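PDB 2GZS: IroE protein from Escherichia coli, which hydrolyses the trilactone siderophore enterobactin and its C-glucosylated salmochelin forms, usually cutting the ring once to give linear trimers and preferring the iron-free compounds. Local coordinates for residues N119-Q122 and L123-R127; L227-L230 and K231-V235. All coordinates share one frame; numbering follows the deposited sequence.

Interaction 1. Residues N119-Q122 and L123-R127; sequences NFRQ and LLETR
Two donors of Thr126 grip the carbonyl O of Gln122: its N at 3.0 Å and its OG1, also as donor, at 2.8 Å. They arrive from opposite faces of the carbonyl plane, the hydroxyl well above it; OG1 is put there by a chi1 of 76°, which turns it back over the preceding turn. Leu124 N to Phe120 O (2.8 Å) and Glu125 N to Arg121 O are regular i to i+4 bonds. Leu123 N likewise takes Asn119 O, which also accepts from a water held at 3.0 Å by Arg127 NH1, so the long arginine is tied back two turns. On its way the guanidinium passes Gln122, NH2 lying 3.5 Å from CG. Arg121 and Glu125 run side by side, but only the arginine's methylenes meet the carboxylate, CG to OE2 at 3.3 Å; the charged ends turn instead to Asp157 and Ser162 respectively. Toward the protein interior, Phe120 CD1 touches Leu123 CD2 at 4.0 Å, while Phe154 meets the Phe120 ring edge-to-face and Val77 lies against Phe120 and Leu124. This is an amphipathic helix of an alpha/beta-hydrolase fold, packed on the central sheet beside helix 150-161.

Interaction 2. Residues L227-L230 and K231-V235; sequences LTIL and KDKGV
Lys231 curls back alongside Leu227, its chain bent at chi2, chi3 and chi4, and brings NZ to 4.0 Å from Leu227 CD1. Its ammonium group goes on to the carbonyl of Ala237, at the start of the neighbouring strand. The aliphatic part is modelled too near Leu227 O for its exact path to be trusted. Asp232 continues the helical bonding, its N donating to Thr228 O at 3.1 Å. At Lys233 the chain leaves the helix: its N gives a bent bond to Ile229 O (3.0 Å, 138° at the hydrogen) and a weak one to Leu230 O. The side chain stretches out beside Ile229, CD and CE each 4.0 Å from CG2, and carries NZ to the carbonyls of Thr187 and Val189. An alanine in place of Lys233 would probably leave those two carbonyls without their ammonium partner and strip the methylene cover from Ile229 CG2. Gly234, with its positive phi of 91°, is the C-prime residue of a Schellman motif that closes helix 219-232: its N bonds to Lys231 O at 2.9 Å. With the backbone turned this way a beta carbon would collide with Lys233 O, so the position suits glycine. Val235 N makes the other Schellman bond, reaching Leu230 O at 3.0 Å nearly straight at its hydrogen (166°) but from above the carbonyl plane. The same turn lays Val235 CB against Leu230 CB at 3.9 Å, and Trp159 of helix 150-161 packs on both residues as the chain heads for strand 237-241.

Both interactions are local and partly buried. Interaction 1 has more buried residues (Phe120, Arg121, Leu123, Leu124) than interaction 2 (Leu230, Val235), whose centre lies farther from the centre of the chain, about 21 Å against 14 Å. Interaction 1 sits inside helix 117-132, which stays helical throughout, with a wider pi-type turn at 124-127; interaction 2 catches helix 219-232 at its end. They do not touch, yet helix 150-161 borders both, and both have aromatic neighbours, Phe154 and Trp159. Their polar chemistry differs: Arg121 pairs with the charged Asp157, whereas Lys231 and Lys233 seek backbone carbonyls, the former on strand 237-241 at one edge of the sheet, the latter at the end of helix 179-187 and just beyond.

Interaction 1. Residues N119-Q122 and L123-R127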
# COMPACT_ATOMS: atom_id res chain seq x y z
N ASN A 119 9.49 -3.35 12.00
CA ASN A 119 10.77 -2.70 11.62
C ASN A 119 10.67 -2.10 10.23
O ASN A 119 11.29 -1.05 10.01
CB ASN A 119 11.92 -3.71 11.61
CG ASN A 119 12.13 -4.50 12.90
OD1 ASN A 119 12.07 -5.72 12.86
ND2 ASN A 119 12.38 -3.81 13.98
N PHE A 120 9.89 -2.74 9.34
CA PHE A 120 9.75 -2.15 7.98
C PHE A 120 8.91 -0.88 8.11
O PHE A 120 9.26 0.11 7.42
CB PHE A 120 9.09 -3.19 7.08
CG PHE A 120 8.82 -2.62 5.67
CD1 PHE A 120 9.86 -2.15 4.88
CD2 PHE A 120 7.50 -2.57 5.21
CE1 PHE A 120 9.59 -1.64 3.59
CE2 PHE A 120 7.26 -2.02 3.95
CZ PHE A 120 8.28 -1.53 3.15
N ARG A 121 7.89 -0.84 8.93
CA ARG A 121 7.10 0.39 9.11
C ARG A 121 8.01 1.48 9.68
O ARG A 121 7.84 2.63 9.25
CB ARG A 121 5.88 0.14 9.97
CG ARG A 121 4.97 1.41 9.99
CD ARG A 121 3.51 1.06 10.36
NE ARG A 121 3.52 0.03 11.35
CZ ARG A 121 3.21 -1.27 11.28
NH1 ARG A 121 3.39 -1.92 12.43
NH2 ARG A 121 2.78 -1.93 10.22
N GLN A 122 8.91 1.18 10.62
CA GLN A 122 9.79 2.26 11.13
C GLN A 122 10.65 2.75 10.01
O GLN A 122 10.87 3.97 9.86
CB GLN A 122 10.64 1.63 12.25
CG GLN A 122 11.83 2.51 12.66
CD GLN A 122 11.75 2.95 14.11
OE1 GLN A 122 12.38 3.96 14.47
NE2 GLN A 122 10.98 2.14 14.85
N LEU A 123 11.20 1.91 9.16
CA LEU A 123 12.01 2.32 8.03
C LEU A 123 11.16 3.24 7.13
O LEU A 123 11.57 4.33 6.67
CB LEU A 123 12.48 1.11 7.21
CG LEU A 123 12.97 1.43 5.81
CD1 LEU A 123 14.31 2.16 5.90
CD2 LEU A 123 13.17 0.17 4.97
N LEU A 124 9.95 2.78 6.81
CA LEU A 124 9.09 3.51 5.85
C LEU A 124 8.72 4.86 6.39
O LEU A 124 8.83 5.85 5.62
CB LEU A 124 7.86 2.63 5.58
CG LEU A 124 6.81 3.22 4.60
CD1 LEU A 124 7.43 3.44 3.22
CD2 LEU A 124 5.60 2.30 4.55
N GLU A 125 8.25 4.95 7.62
CA GLU A 125 7.69 6.21 8.17
C GLU A 125 8.75 7.18 8.65
O GLU A 125 8.53 8.41 8.54
CB GLU A 125 6.71 5.90 9.31
CG GLU A 125 5.51 5.09 8.83
CD GLU A 125 4.44 4.94 9.89
OE1 GLU A 125 4.53 5.45 11.02
OE2 GLU A 125 3.45 4.27 9.53
N THR A 126 9.87 6.67 9.16
CA THR A 126 10.86 7.62 9.70
C THR A 126 12.05 7.85 8.80
O THR A 126 12.84 8.78 9.07
CB THR A 126 11.41 7.16 11.08
OG1 THR A 126 12.34 6.10 10.89
CG2 THR A 126 10.28 6.66 11.99
N ARG A 127 12.27 7.04 7.77
CA ARG A 127 13.44 7.17 6.90
C ARG A 127 13.03 7.42 5.45
O ARG A 127 13.42 8.43 4.82
CB ARG A 127 14.40 5.96 6.98
CG ARG A 127 14.80 5.67 8.43
CD ARG A 127 15.87 4.54 8.57
NE ARG A 127 15.64 4.08 9.96
CZ ARG A 127 15.38 2.84 10.40
NH1 ARG A 127 15.39 1.85 9.50
NH2 ARG A 127 15.15 2.73 11.70
O HOH W 1 13.90 -0.48 10.68

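Interaction 2. Residues L227-L230 and K231-V235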
# COMPACT_ATOMS: atom_id res chain seq x y z
N LEU A 227 -17.02 -4.34 8.09
CA LEU A 227 -17.50 -2.98 7.81
C LEU A 227 -18.55 -2.49 8.78
O LEU A 227 -18.57 -1.30 9.19
CB LEU A 227 -18.06 -2.91 6.37
CG LEU A 227 -17.21 -3.16 5.15
CD1 LEU A 227 -18.02 -2.74 3.89
CD2 LEU A 227 -15.88 -2.45 5.12
N THR A 228 -19.47 -3.38 9.17
CA THR A 228 -20.53 -3.05 10.10
C THR A 228 -19.95 -2.63 11.44
O THR A 228 -20.34 -1.56 11.96
CB THR A 228 -21.43 -4.27 10.31
OG1 THR A 228 -22.05 -4.63 9.08
CG2 THR A 228 -22.56 -3.95 11.30
N ILE A 229 -19.06 -3.45 12.00
CA ILE A 229 -18.45 -3.09 13.28
C ILE A 229 -17.62 -1.80 13.15
O ILE A 229 -17.72 -0.93 14.03
CB ILE A 229 -17.62 -4.25 13.86
CG1 ILE A 229 -18.55 -5.44 14.15
CG2 ILE A 229 -16.89 -3.90 15.13
CD1 ILE A 229 -17.78 -6.66 14.70
N LEU A 230 -16.83 -1.69 12.08
CA LEU A 230 -15.98 -0.48 12.00
C LEU A 230 -16.83 0.76 11.88
O LEU A 230 -16.56 1.81 12.51
CB LEU A 230 -15.02 -0.61 10.83
CG LEU A 230 -13.89 -1.65 11.05
CD1 LEU A 230 -12.97 -1.69 9.85
CD2 LEU A 230 -13.13 -1.31 12.34
N LYS A 231 -17.90 0.72 11.11
CA LYS A 231 -18.79 1.88 11.02
C LYS A 231 -19.36 2.27 12.36
O LYS A 231 -19.41 3.46 12.70
CB LYS A 231 -19.97 1.46 10.11
CG LYS A 231 -19.74 1.93 8.68
CD LYS A 231 -18.64 1.20 7.94
CE LYS A 231 -19.28 0.23 6.96
NZ LYS A 231 -19.27 0.72 5.56
N ASP A 232 -19.75 1.21 13.11
CA ASP A 232 -20.24 1.50 14.45
C ASP A 232 -19.17 2.18 15.33
O ASP A 232 -19.51 2.96 16.24
CB ASP A 232 -20.70 0.21 15.16
CG ASP A 232 -22.02 -0.36 14.73
OD1 ASP A 232 -22.76 0.34 14.01
OD2 ASP A 232 -22.32 -1.53 15.10
N LYS A 233 -17.92 1.86 15.06
CA LYS A 233 -16.81 2.44 15.80
C LYS A 233 -16.35 3.77 15.21
O LYS A 233 -15.29 4.27 15.63
CB LYS A 233 -15.68 1.41 15.86
CG LYS A 233 -16.20 0.30 16.80
CD LYS A 233 -15.21 -0.83 16.99
CE LYS A 233 -15.66 -1.65 18.20
NZ LYS A 233 -14.57 -2.57 18.58
N GLY A 234 -17.08 4.28 14.21
CA GLY A 234 -16.77 5.63 13.72
C GLY A 234 -15.77 5.67 12.59
O GLY A 234 -15.24 6.72 12.18
N VAL A 235 -15.45 4.52 11.97
CA VAL A 235 -14.46 4.40 10.92
C VAL A 235 -15.08 4.45 9.53
O VAL A 235 -16.11 3.83 9.32
CB VAL A 235 -13.69 3.05 11.04
CG1 VAL A 235 -12.76 2.80 9.87
CG2 VAL A 235 -12.92 2.95 12.35